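Local coordinates for protein lipase (Pelosinus fermentans, PDB 5AH0) that hydrolyses ester bonds as a zinc-containing lipase and also cleaves the synthetic polyester poly(butylene adipate-co-terephthalate), at residues G91-W96 with K104-H109; Q125-G130 with S143-G148; T166-G171 with R292-Y297; N181-L186 with L196-K201. All blocks are in the same frame, centred on the assembly; numbering follows the deposited sequence.

Interaction 1 (G91-W96 with K104-H109)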
loop_
_atom_site.group_PDB
_atom_site.type_symbol
_atom_site.label_atom_id
_atom_site.label_comp_id
_atom_site.label_asym_id
_atom_site.label_seq_id
_atom_site.Cartn_x
_atom_site.Cartn_y
_atom_site.Cartn_z
ATOM N N GLY A 91 12.402 14.864 0.731
ATOM C CA GLY A 91 11.216 14.991 1.551
ATOM C C GLY A 91 10.118 15.733 0.824
ATOM O O GLY A 91 10.329 16.832 0.316
ATOM N N LEU A 92 8.942 15.120 0.769
ATOM C CA LEU A 92 7.787 15.721 0.120
ATOM C C LEU A 92 7.276 16.897 0.918
ATOM O O LEU A 92 6.723 17.842 0.358
ATOM C CB LEU A 92 6.657 14.710 -0.033
ATOM C CG LEU A 92 6.864 13.561 -1.005
ATOM C CD1 LEU A 92 5.700 12.594 -0.883
ATOM C CD2 LEU A 92 7.009 14.087 -2.428
ATOM N N TYR A 93 7.433 16.805 2.237
ATOM C CA TYR A 93 6.842 17.762 3.167
ATOM C C TYR A 93 7.701 17.914 4.428
ATOM O O TYR A 93 7.313 17.467 5.507
ATOM C CB TYR A 93 5.426 17.302 3.522
ATOM C CG TYR A 93 4.565 18.302 4.259
ATOM C CD1 TYR A 93 4.410 19.601 3.792
ATOM C CD2 TYR A 93 3.864 17.927 5.398
ATOM C CE1 TYR A 93 3.605 20.512 4.466
ATOM C CE2 TYR A 93 3.055 18.823 6.072
ATOM C CZ TYR A 93 2.932 20.114 5.606
ATOM O OH TYR A 93 2.131 21.003 6.283
ATOM N N PRO A 94 8.876 18.543 4.291
ATOM C CA PRO A 94 9.863 18.669 5.376
ATOM C C PRO A 94 9.305 19.208 6.697
ATOM O O PRO A 94 9.815 18.850 7.753
ATOM C CB PRO A 94 10.891 19.642 4.797
ATOM C CG PRO A 94 10.792 19.438 3.321
ATOM C CD PRO A 94 9.340 19.188 3.050
ATOM N N GLU A 95 8.269 20.036 6.645
ATOM C CA GLU A 95 7.737 20.649 7.856
ATOM C C GLU A 95 6.689 19.781 8.531
ATOM O O GLU A 95 6.013 20.236 9.455
ATOM C CB GLU A 95 7.131 22.013 7.542
ATOM C CG GLU A 95 7.919 22.821 6.526
ATOM C CD GLU A 95 7.586 22.410 5.102
ATOM O OE1 GLU A 95 6.426 22.006 4.866
ATOM O OE2 GLU A 95 8.481 22.488 4.232
ATOM N N TRP A 96 6.567 18.538 8.070
ATOM C CA TRP A 96 5.613 17.585 8.623
ATOM C C TRP A 96 5.838 17.456 10.127
ATOM O O TRP A 96 6.969 17.257 10.571
ATOM C CB TRP A 96 5.774 16.228 7.931
ATOM C CG TRP A 96 4.810 15.155 8.359
ATOM C CD1 TRP A 96 3.507 15.316 8.731
ATOM C CD2 TRP A 96 5.086 13.752 8.465
ATOM N NE1 TRP A 96 2.951 14.101 9.052
ATOM C CE2 TRP A 96 3.901 13.125 8.900
ATOM C CE3 TRP A 96 6.220 12.967 8.234
ATOM C CZ2 TRP A 96 3.819 11.746 9.108
ATOM C CZ3 TRP A 96 6.136 11.602 8.443
ATOM C CH2 TRP A 96 4.945 11.005 8.875
ATOM N N LYS A 104 0.062 25.407 15.981
ATOM C CA LYS A 104 -0.750 24.285 15.519
ATOM C C LYS A 104 0.178 23.234 14.917
ATOM O O LYS A 104 1.235 23.572 14.399
ATOM C CB LYS A 104 -1.777 24.750 14.478
ATOM C CG LYS A 104 -2.980 25.522 15.025
ATOM C CD LYS A 104 -3.951 24.632 15.794
ATOM C CE LYS A 104 -5.312 25.311 15.947
ATOM N NZ LYS A 104 -6.266 24.505 16.759
ATOM N N VAL A 105 -0.207 21.966 14.964
ATOM C CA VAL A 105 0.666 20.913 14.450
ATOM C C VAL A 105 0.414 20.645 12.959
ATOM O O VAL A 105 -0.737 20.537 12.529
ATOM C CB VAL A 105 0.479 19.605 15.234
ATOM C CG1 VAL A 105 1.696 18.716 15.056
ATOM C CG2 VAL A 105 0.254 19.901 16.708
ATOM N N ASN A 106 1.493 20.522 12.186
ATOM C CA ASN A 106 1.407 20.209 10.757
ATOM C C ASN A 106 1.141 18.742 10.479
ATOM O O ASN A 106 2.078 17.973 10.277
ATOM C CB ASN A 106 2.696 20.597 10.036
ATOM C CG ASN A 106 2.809 22.086 9.800
ATOM O OD1 ASN A 106 1.807 22.771 9.567
ATOM N ND2 ASN A 106 4.035 22.600 9.851
ATOM N N LYS A 107 -0.129 18.357 10.447
ATOM C CA LYS A 107 -0.479 16.957 10.234
ATOM C C LYS A 107 -0.735 16.682 8.747
ATOM O O LYS A 107 -0.757 17.613 7.935
ATOM C CB LYS A 107 -1.703 16.587 11.073
ATOM C CG LYS A 107 -1.729 17.275 12.421
ATOM C CD LYS A 107 -2.874 16.827 13.312
ATOM C CE LYS A 107 -2.634 15.438 13.862
ATOM N NZ LYS A 107 -3.740 14.975 14.761
ATOM N N ILE A 108 -0.896 15.406 8.391
ATOM C CA ILE A 108 -1.259 15.011 7.022
ATOM C C ILE A 108 -2.428 14.051 7.027
ATOM O O ILE A 108 -2.729 13.443 8.059
ATOM C CB ILE A 108 -0.111 14.316 6.283
ATOM C CG1 ILE A 108 0.270 13.024 7.004
ATOM C CG2 ILE A 108 1.090 15.225 6.132
ATOM C CD1 ILE A 108 1.407 12.293 6.356
ATOM N N HIS A 109 -3.086 13.923 5.873
ATOM C CA HIS A 109 -4.026 12.831 5.615
ATOM C C HIS A 109 -3.334 11.757 4.795
ATOM O O HIS A 109 -2.797 12.051 3.726
ATOM C CB HIS A 109 -5.252 13.294 4.832
ATOM C CG HIS A 109 -5.992 14.433 5.452
ATOM N ND1 HIS A 109 -6.766 14.290 6.583
ATOM C CD2 HIS A 109 -6.110 15.728 5.073
ATOM C CE1 HIS A 109 -7.313 15.455 6.886
ATOM N NE2 HIS A 109 -6.931 16.343 5.986
HETATM O O HOH W 1 0.407 20.078 7.719
#

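Interaction 2 (Q125-G130 with S143-G148)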
loop_
_atom_site.group_PDB
_atom_site.type_symbol
_atom_site.label_atom_id
_atom_site.label_comp_id
_atom_site.label_asym_id
_atom_site.label_seq_id
_atom_site.Cartn_x
_atom_site.Cartn_y
_atom_site.Cartn_z
ATOM N N GLN A 125 1.528 3.690 13.789
ATOM C CA GLN A 125 1.854 2.916 14.985
ATOM C C GLN A 125 3.254 3.275 15.474
ATOM O O GLN A 125 3.491 3.399 16.674
ATOM C CB GLN A 125 1.753 1.416 14.722
ATOM C CG GLN A 125 1.819 0.589 15.999
ATOM C CD GLN A 125 0.553 0.685 16.837
ATOM O OE1 GLN A 125 -0.550 0.844 16.309
ATOM N NE2 GLN A 125 0.714 0.639 18.154
ATOM N N LEU A 126 4.172 3.441 14.530
ATOM C CA LEU A 126 5.545 3.802 14.833
ATOM C C LEU A 126 5.644 5.277 15.226
ATOM O O LEU A 126 6.415 5.638 16.124
ATOM C CB LEU A 126 6.440 3.498 13.634
ATOM C CG LEU A 126 6.629 1.990 13.433
ATOM C CD1 LEU A 126 7.506 1.680 12.226
ATOM C CD2 LEU A 126 7.196 1.355 14.698
ATOM N N LEU A 127 4.849 6.120 14.570
ATOM C CA LEU A 127 4.793 7.539 14.917
ATOM C C LEU A 127 4.428 7.748 16.378
ATOM O O LEU A 127 5.100 8.485 17.113
ATOM C CB LEU A 127 3.783 8.276 14.039
ATOM C CG LEU A 127 4.203 8.474 12.594
ATOM C CD1 LEU A 127 3.162 9.284 11.862
ATOM C CD2 LEU A 127 5.550 9.179 12.565
ATOM N N LYS A 128 3.364 7.074 16.792
ATOM C CA LYS A 128 2.802 7.275 18.112
ATOM C C LYS A 128 3.653 6.671 19.208
ATOM O O LYS A 128 3.845 7.284 20.257
ATOM C CB LYS A 128 1.398 6.679 18.178
ATOM C CG LYS A 128 0.328 7.528 17.550
ATOM C CD LYS A 128 0.245 8.839 18.302
ATOM C CE LYS A 128 -1.056 9.536 18.032
ATOM N NZ LYS A 128 -2.189 8.615 18.354
ATOM N N GLU A 129 4.159 5.467 18.974
ATOM C CA GLU A 129 4.757 4.707 20.064
ATOM C C GLU A 129 6.138 4.143 19.759
ATOM O O GLU A 129 6.720 3.457 20.595
ATOM C CB GLU A 129 3.807 3.580 20.462
ATOM C CG GLU A 129 2.437 4.100 20.859
ATOM C CD GLU A 129 1.401 3.012 20.949
ATOM O OE1 GLU A 129 1.784 1.851 21.197
ATOM O OE2 GLU A 129 0.206 3.313 20.740
ATOM N N GLY A 130 6.666 4.450 18.576
ATOM C CA GLY A 130 7.992 3.998 18.189
ATOM C C GLY A 130 8.182 2.508 18.379
ATOM O O GLY A 130 7.217 1.742 18.388
ATOM N N SER A 143 17.071 6.237 14.654
ATOM C CA SER A 143 16.101 6.949 13.821
ATOM C C SER A 143 14.973 7.566 14.631
ATOM O O SER A 143 14.366 6.903 15.473
ATOM C CB SER A 143 15.487 6.041 12.765
ATOM O OG SER A 143 14.509 6.769 12.034
ATOM N N SER A 144 14.684 8.832 14.341
ATOM C CA SER A 144 13.664 9.593 15.053
ATOM C C SER A 144 12.281 8.931 15.045
ATOM O O SER A 144 11.481 9.137 15.961
ATOM C CB SER A 144 13.567 10.996 14.448
ATOM O OG SER A 144 12.486 11.731 14.993
ATOM N N LEU A 145 12.013 8.121 14.025
ATOM C CA LEU A 145 10.738 7.428 13.919
ATOM C C LEU A 145 10.415 6.601 15.164
ATOM O O LEU A 145 9.257 6.519 15.579
ATOM C CB LEU A 145 10.719 6.528 12.682
ATOM C CG LEU A 145 9.419 5.744 12.476
ATOM C CD1 LEU A 145 8.213 6.687 12.401
ATOM C CD2 LEU A 145 9.497 4.848 11.245
ATOM N N PHE A 146 11.440 5.998 15.762
ATOM C CA PHE A 146 11.231 5.053 16.860
ATOM C C PHE A 146 11.136 5.690 18.247
ATOM O O PHE A 146 10.978 4.984 19.243
ATOM C CB PHE A 146 12.343 4.002 16.854
ATOM C CG PHE A 146 12.512 3.318 15.529
ATOM C CD1 PHE A 146 11.551 2.438 15.061
ATOM C CD2 PHE A 146 13.628 3.556 14.748
ATOM C CE1 PHE A 146 11.696 1.810 13.827
ATOM C CE2 PHE A 146 13.787 2.927 13.524
ATOM C CZ PHE A 146 12.818 2.053 13.060
ATOM N N ALA A 147 11.223 7.013 18.320
ATOM C CA ALA A 147 11.065 7.693 19.609
ATOM C C ALA A 147 9.660 7.477 20.168
ATOM O O ALA A 147 9.487 6.903 21.249
ATOM C CB ALA A 147 11.359 9.185 19.473
ATOM N N GLY A 148 8.668 7.938 19.402
ATOM C CA GLY A 148 7.269 7.890 19.790
ATOM C C GLY A 148 6.691 9.280 20.032
ATOM O O GLY A 148 7.347 10.297 19.797
#

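Interaction 3 (T166-G171 with R292-Y297)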
loop_
_atom_site.group_PDB
_atom_site.type_symbol
_atom_site.label_atom_id
_atom_site.label_comp_id
_atom_site.label_asym_id
_atom_site.label_seq_id
_atom_site.Cartn_x
_atom_site.Cartn_y
_atom_site.Cartn_z
ATOM N N THR A 166 -4.696 -11.489 1.924
ATOM C CA THR A 166 -5.270 -11.995 0.677
ATOM C C THR A 166 -4.944 -13.454 0.404
ATOM O O THR A 166 -3.789 -13.856 0.532
ATOM C CB THR A 166 -4.747 -11.254 -0.537
ATOM O OG1 THR A 166 -4.744 -9.854 -0.284
ATOM C CG2 THR A 166 -5.636 -11.550 -1.696
ATOM N N THR A 167 -5.925 -14.229 -0.058
ATOM C CA THR A 167 -5.652 -15.614 -0.433
ATOM C C THR A 167 -4.764 -15.668 -1.689
ATOM O O THR A 167 -4.200 -16.704 -2.015
ATOM C CB THR A 167 -6.957 -16.402 -0.630
ATOM O OG1 THR A 167 -7.795 -15.738 -1.571
ATOM C CG2 THR A 167 -7.703 -16.453 0.678
ATOM N N LEU A 168 -4.600 -14.536 -2.365
ATOM C CA LEU A 168 -3.667 -14.481 -3.484
ATOM C C LEU A 168 -2.251 -14.745 -2.997
ATOM O O LEU A 168 -1.468 -15.416 -3.663
ATOM C CB LEU A 168 -3.700 -13.124 -4.174
ATOM C CG LEU A 168 -2.956 -13.081 -5.510
ATOM C CD1 LEU A 168 -3.834 -13.577 -6.653
ATOM C CD2 LEU A 168 -2.431 -11.703 -5.796
ATOM N N ALA A 169 -1.930 -14.228 -1.819
ATOM C CA ALA A 169 -0.589 -14.408 -1.268
ATOM C C ALA A 169 -0.447 -15.741 -0.529
ATOM O O ALA A 169 0.671 -16.206 -0.305
ATOM C CB ALA A 169 -0.232 -13.243 -0.338
ATOM N N ASP A 170 -1.570 -16.357 -0.158
ATOM C CA ASP A 170 -1.531 -17.658 0.514
ATOM C C ASP A 170 -1.112 -18.768 -0.448
ATOM O O ASP A 170 -0.532 -19.770 -0.031
ATOM C CB ASP A 170 -2.888 -18.005 1.149
ATOM C CG ASP A 170 -3.221 -17.134 2.365
ATOM O OD1 ASP A 170 -2.679 -16.019 2.489
ATOM O OD2 ASP A 170 -4.015 -17.579 3.221
ATOM N N GLY A 171 -1.431 -18.589 -1.729
ATOM C CA GLY A 171 -1.063 -19.540 -2.766
ATOM C C GLY A 171 0.419 -19.556 -3.112
ATOM O O GLY A 171 0.856 -20.342 -3.953
ATOM N N ARG A 292 -10.411 -15.188 -10.694
ATOM C CA ARG A 292 -10.999 -16.529 -10.691
ATOM C C ARG A 292 -10.295 -17.429 -9.695
ATOM O O ARG A 292 -10.943 -18.227 -9.010
ATOM C CB ARG A 292 -10.970 -17.152 -12.095
ATOM C CG ARG A 292 -11.983 -16.508 -13.037
ATOM C CD ARG A 292 -12.155 -17.239 -14.352
ATOM N NE ARG A 292 -13.182 -18.275 -14.332
ATOM C CZ ARG A 292 -12.911 -19.571 -14.299
ATOM N NH1 ARG A 292 -11.643 -19.977 -14.279
ATOM N NH2 ARG A 292 -13.900 -20.453 -14.286
ATOM N N PHE A 293 -8.974 -17.298 -9.598
ATOM C CA PHE A 293 -8.249 -18.090 -8.624
ATOM C C PHE A 293 -8.734 -17.780 -7.211
ATOM O O PHE A 293 -9.032 -18.690 -6.458
ATOM C CB PHE A 293 -6.733 -17.865 -8.701
ATOM C CG PHE A 293 -5.985 -18.574 -7.608
ATOM C CD1 PHE A 293 -5.642 -19.913 -7.742
ATOM C CD2 PHE A 293 -5.683 -17.920 -6.420
ATOM C CE1 PHE A 293 -4.982 -20.590 -6.720
ATOM C CE2 PHE A 293 -5.014 -18.584 -5.385
ATOM C CZ PHE A 293 -4.659 -19.924 -5.536
ATOM N N ILE A 294 -8.782 -16.506 -6.847
ATOM C CA ILE A 294 -9.199 -16.108 -5.500
ATOM C C ILE A 294 -10.636 -16.516 -5.216
ATOM O O ILE A 294 -10.973 -16.937 -4.104
ATOM C CB ILE A 294 -9.060 -14.586 -5.287
ATOM C CG1 ILE A 294 -7.597 -14.167 -5.456
ATOM C CG2 ILE A 294 -9.547 -14.168 -3.884
ATOM C CD1 ILE A 294 -7.400 -12.687 -5.464
ATOM N N GLY A 295 -11.482 -16.409 -6.234
ATOM C CA GLY A 295 -12.883 -16.746 -6.084
ATOM C C GLY A 295 -13.174 -18.232 -5.959
ATOM O O GLY A 295 -14.321 -18.612 -5.750
ATOM N N SER A 296 -12.151 -19.076 -6.083
ATOM C CA SER A 296 -12.351 -20.520 -5.991
ATOM C C SER A 296 -11.456 -21.161 -4.923
ATOM O O SER A 296 -11.490 -22.373 -4.718
ATOM C CB SER A 296 -12.102 -21.190 -7.349
ATOM O OG SER A 296 -10.742 -21.104 -7.733
ATOM N N TYR A 297 -10.644 -20.349 -4.258
ATOM C CA TYR A 297 -9.712 -20.855 -3.266
ATOM C C TYR A 297 -10.349 -20.946 -1.885
ATOM O O TYR A 297 -10.767 -19.945 -1.324
ATOM C CB TYR A 297 -8.463 -19.977 -3.211
ATOM C CG TYR A 297 -7.469 -20.431 -2.175
ATOM C CD1 TYR A 297 -6.534 -21.414 -2.466
ATOM C CD2 TYR A 297 -7.457 -19.869 -0.905
ATOM C CE1 TYR A 297 -5.620 -21.840 -1.521
ATOM C CE2 TYR A 297 -6.546 -20.283 0.057
ATOM C CZ TYR A 297 -5.626 -21.272 -0.259
ATOM O OH TYR A 297 -4.715 -21.693 0.686
#

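Interaction 4 (N181-L186 with L196-K201)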
loop_
_atom_site.group_PDB
_atom_site.type_symbol
_atom_site.label_atom_id
_atom_site.label_comp_id
_atom_site.label_asym_id
_atom_site.label_seq_id
_atom_site.Cartn_x
_atom_site.Cartn_y
_atom_site.Cartn_z
ATOM N N ASN A 181 3.576 -10.824 -14.105
ATOM C CA ASN A 181 2.604 -10.423 -15.111
ATOM C C ASN A 181 2.221 -8.951 -15.022
ATOM O O ASN A 181 1.934 -8.324 -16.038
ATOM C CB ASN A 181 1.359 -11.288 -15.010
ATOM C CG ASN A 181 1.534 -12.618 -15.699
ATOM O OD1 ASN A 181 1.502 -12.699 -16.932
ATOM N ND2 ASN A 181 1.725 -13.675 -14.910
ATOM N N LEU A 182 2.239 -8.376 -13.824
ATOM C CA LEU A 182 1.949 -6.952 -13.715
ATOM C C LEU A 182 3.025 -6.121 -14.416
ATOM O O LEU A 182 2.711 -5.178 -15.126
ATOM C CB LEU A 182 1.827 -6.515 -12.258
ATOM C CG LEU A 182 1.506 -5.018 -12.199
ATOM C CD1 LEU A 182 0.189 -4.760 -11.532
ATOM C CD2 LEU A 182 2.619 -4.234 -11.520
ATOM N N VAL A 183 4.293 -6.462 -14.218
ATOM C CA VAL A 183 5.361 -5.744 -14.907
ATOM C C VAL A 183 5.228 -5.923 -16.406
ATOM O O VAL A 183 5.285 -4.962 -17.164
ATOM C CB VAL A 183 6.757 -6.216 -14.479
ATOM C CG1 VAL A 183 7.839 -5.439 -15.236
ATOM C CG2 VAL A 183 6.926 -6.042 -12.996
ATOM N N ALA A 184 5.030 -7.166 -16.824
ATOM C CA ALA A 184 4.872 -7.475 -18.231
ATOM C C ALA A 184 3.686 -6.727 -18.800
ATOM O O ALA A 184 3.744 -6.205 -19.914
ATOM C CB ALA A 184 4.699 -8.962 -18.424
ATOM N N SER A 185 2.622 -6.637 -18.009
ATOM C CA SER A 185 1.420 -5.937 -18.438
ATOM C C SER A 185 1.672 -4.451 -18.649
ATOM O O SER A 185 1.226 -3.882 -19.639
ATOM C CB SER A 185 0.297 -6.111 -17.421
ATOM O OG SER A 185 -0.866 -5.408 -17.836
ATOM N N LEU A 186 2.379 -3.823 -17.713
ATOM C CA LEU A 186 2.683 -2.400 -17.821
ATOM C C LEU A 186 3.518 -2.092 -19.065
ATOM O O LEU A 186 3.251 -1.128 -19.785
ATOM C CB LEU A 186 3.420 -1.922 -16.577
ATOM C CG LEU A 186 2.651 -1.951 -15.258
ATOM C CD1 LEU A 186 3.543 -1.410 -14.140
ATOM C CD2 LEU A 186 1.345 -1.175 -15.351
ATOM N N LEU A 196 10.900 -0.403 -20.218
ATOM C CA LEU A 196 10.050 0.082 -19.134
ATOM C C LEU A 196 10.870 0.472 -17.907
ATOM O O LEU A 196 11.707 -0.296 -17.435
ATOM C CB LEU A 196 9.031 -0.988 -18.741
ATOM C CG LEU A 196 8.092 -0.671 -17.577
ATOM C CD1 LEU A 196 6.939 0.230 -18.026
ATOM C CD2 LEU A 196 7.540 -1.978 -16.994
ATOM N N ILE A 197 10.634 1.668 -17.389
ATOM C CA ILE A 197 11.294 2.083 -16.165
ATOM C C ILE A 197 10.501 1.553 -14.976
ATOM O O ILE A 197 9.408 2.032 -14.674
ATOM C CB ILE A 197 11.434 3.602 -16.083
ATOM C CG1 ILE A 197 12.081 4.128 -17.368
ATOM C CG2 ILE A 197 12.237 3.998 -14.845
ATOM C CD1 ILE A 197 12.204 5.629 -17.428
ATOM N N TYR A 198 11.034 0.522 -14.340
ATOM C CA TYR A 198 10.407 -0.073 -13.174
ATOM C C TYR A 198 11.495 -0.645 -12.281
ATOM O O TYR A 198 12.420 -1.295 -12.762
ATOM C CB TYR A 198 9.404 -1.159 -13.579
ATOM C CG TYR A 198 8.488 -1.603 -12.459
ATOM C CD1 TYR A 198 8.948 -2.452 -11.452
ATOM C CD2 TYR A 198 7.159 -1.186 -12.408
ATOM C CE1 TYR A 198 8.108 -2.873 -10.414
ATOM C CE2 TYR A 198 6.305 -1.599 -11.370
ATOM C CZ TYR A 198 6.794 -2.444 -10.383
ATOM O OH TYR A 198 5.976 -2.853 -9.363
ATOM N N ASP A 199 11.399 -0.388 -10.983
ATOM C CA ASP A 199 12.423 -0.838 -10.057
ATOM C C ASP A 199 11.838 -1.469 -8.797
ATOM O O ASP A 199 10.971 -0.884 -8.153
ATOM C CB ASP A 199 13.329 0.324 -9.671
ATOM C CG ASP A 199 14.360 -0.078 -8.641
ATOM O OD1 ASP A 199 14.820 -1.242 -8.692
ATOM O OD2 ASP A 199 14.698 0.758 -7.779
ATOM N N PHE A 200 12.336 -2.643 -8.418
ATOM C CA PHE A 200 11.744 -3.340 -7.282
ATOM C C PHE A 200 12.218 -2.799 -5.947
ATOM O O PHE A 200 11.625 -3.104 -4.904
ATOM C CB PHE A 200 12.000 -4.839 -7.386
ATOM C CG PHE A 200 11.272 -5.470 -8.534
ATOM C CD1 PHE A 200 9.910 -5.708 -8.450
ATOM C CD2 PHE A 200 11.939 -5.814 -9.696
ATOM C CE1 PHE A 200 9.225 -6.273 -9.506
ATOM C CE2 PHE A 200 11.264 -6.387 -10.754
ATOM C CZ PHE A 200 9.902 -6.610 -10.660
ATOM N N LYS A 201 13.261 -1.971 -5.996
ATOM C CA LYS A 201 13.778 -1.294 -4.813
ATOM C C LYS A 201 14.091 -2.287 -3.700
ATOM O O LYS A 201 13.560 -2.189 -2.590
ATOM C CB LYS A 201 12.781 -0.236 -4.335
ATOM C CG LYS A 201 12.444 0.800 -5.390
ATOM C CD LYS A 201 11.132 1.500 -5.080
ATOM C CE LYS A 201 10.466 2.040 -6.343
ATOM N NZ LYS A 201 8.968 1.814 -6.326
#

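Interaction 1 (G91-W96 with K104-H109)
Trp-96 and Ile-108 meet because of their first torsions: CG of Trp-96 stands anti to its backbone N (chi1 -177°), while CG1 of Ile-108, between backbone N and carbonyl carbon (chi1 62°), comes to 3.5 Å from Trp-96 NE1. Continuing the chain, Ile-108 CD1 lies over one face of the indole, near its rim, and CG2 reaches Trp-96 CD1 at 3.6 Å. The same CG2 touches Tyr-93 CD2 at 3.9 Å, and a branched aliphatic chain suits a place between two rings. The indole N-H is spent on Trp-152 O. Beside these apolar groups Asn-106 ND2 donates over 3.1 Å to Glu-95 O, on the third residue of the type I turn Tyr-93 to Trp-96, coming in above the carbonyl plane. An alanine in place of Asn-106 would probably leave Glu-95 O without this donor and the turn less firmly tied. A water donates to Lys-107 O at 2.7 Å. The contact fastens the loop after strand 85-89 to the start of strand 108-113, in the parallel sheet of this alpha/beta-hydrolase fold. Its chemistry implies a division of labour: Trp-96 and Ile-108 are buried, while the Asn-106 amide and the water each give a hydrogen bond to a backbone carbonyl.

Interaction 2 (Q125-G130 with S143-G148)
The Phe-146 ring receives Leu-126 CD1 obliquely, the nearest approach being 4.5 Å to CE1, and Asp-71 and Ser-131 are among its neighbours outside the two segments. Closer packing falls to Leu-145: its CD1 reaches Leu-127 CD2 at 3.7 Å, while its CD2 meets Leu-126 CD1 at 3.9 Å. CG of Leu-145, anti to its backbone N (chi1 180°), comes to 3.9 Å from Leu-126 CB; a forked aliphatic chain suits a place where two successive leucines must both be met. Helix 116-129 ends here, in the alpha/beta-hydrolase fold, and after helix 132-136 the chain returns through the 3-10 segment 144-146 before entering strand 153-159 of the parallel sheet. Gly-130 leaves the helix with positive phi, and its CA-H points to Phe-146 O at 3.3 Å; a beta carbon would clash with that oxygen. Gly-148 also packs close, its CA 3.5 Å from Leu-127 O in a CA-H...O contact; a beta carbon there would jam against the preceding carbonyl O and sit tight against Glu-129 C. No hydrogen bond crosses the two segments, but backbone bonds join Leu-127 with Lys-150 and Lys-128 with Gly-149, and Lys-128 forms a salt bridge with Asp-256.

Interaction 3 (T166-G171 with R292-Y297)
Thr-167, Ile-294 and Tyr-297 bury the most surface here, and the threonine stands between the other two. Its CB meets the tyrosine ring obliquely, 3.5 Å from Tyr-297 CD2, and its CG2 follows at 3.8 Å from the same ring carbon. On the other branch, OG1 approaches Ile-294 CG2 at 3.3 Å. With chi1 at 55°, OG1 sits between the backbone N and the carbonyl carbon. A small beta-branched residue suits this place because CG2 meets Tyr-297 and OG1 meets Ile-294; OG1 is also hydrogen-bonded elsewhere in the structure. Ile-294 extends its longer branch past the threonine, and CD1 reaches both CB and CD1 of Leu-168 at 3.9 Å. The contact joins the short, weakly bonded helix 167-170, which follows strand 153-159 of the alpha/beta-hydrolase sheet, to the end of helix 288-294, more than a hundred residues later in the chain. An alanine in place of Ile-294 would probably open a gap beside Leu-168 and Thr-167 and let the two helices settle less firmly against each other. At the margin, Thr-167 O lies in the plane of the Phe-293 ring, at its edge, 3.9 Å from CE2. Tyr-297 OH hydrogen-bonds Arg-299, which also forms a salt bridge with Asp-170, while Asp-170 accepts a further hydrogen bond from Thr-241.

Interaction 4 (N181-L186 with L196-K201)
Val-183 and Leu-196 begin the aliphatic part of the contact, Val-183 CG1 lying 3.9 Å from Leu-196 CD2. That one leucine methyl also packs against the helix backbone, 3.7 Å from Val-183 O, and reaches Leu-186 CB farther along the helix. Leucine suits the place because its CD2 fits against all three of these atoms at once.

The contacts with rings form a second group. Val-183 CG2 is shared by two of them: it sits over one face of Tyr-198, near the rim, and meets Phe-200 CZ obliquely at 3.8 Å. A beta-branched valine suits the place, as CG1 meets Leu-196 and CG2 the rings. Leu-186 CD1 comes obliquely to Tyr-198 CE2 at 3.9 Å, and Leu-182 CD2 lies 4.2 Å from Tyr-198 OH. The two rings also touch each other, Phe-200 CD1 lying in the plane of the tyrosine ring at its edge.

No hydrogen bond crosses the segments. Tyr-198 OH hydrogen-bonds Met-13 O, so a tyrosine can bury its ring against the helix and still satisfy its hydroxyl. Within the loop, Asp-199 OD1 accepts from Lys-201 N at 3.2 Å, closing an Asx turn, while its OD2 forms a salt bridge with Arg-87.

Phe-200 and Leu-196 also pack on helix 215-223. The whole is a helix with its returning loop folded back on it, where Leu-196 and Tyr-198 point toward the helix and the Phe-200 ring comes nearer at its end, within the region between strands 153-159 and 258-265 of an alpha/beta-hydrolase fold.

In the fold
Interactions 3 and 4 are buried, whereas interactions 1 and 2 are only partly so. Interactions 1 and 2 are neighbours: strand 108-113 runs on into helix 116-129, and Trp-96 CZ2 of the first touches Leu-127 CD1 of the second at 3.8 Å. Interactions 3 and 4 involve the consecutive helices 167-170 and 173-190, but their nearest atoms stay about 9 Å apart; interaction 3 lies on the side of the chain's centre opposite interactions 1 and 2. The chemistry follows the setting. Interaction 1 alone has a hydrogen bond between its segments, and a water; interaction 2 relies on close glycine backbones, interaction 3 on a threonine between isoleucine and tyrosine, interaction 4 on aliphatic and aromatic packing.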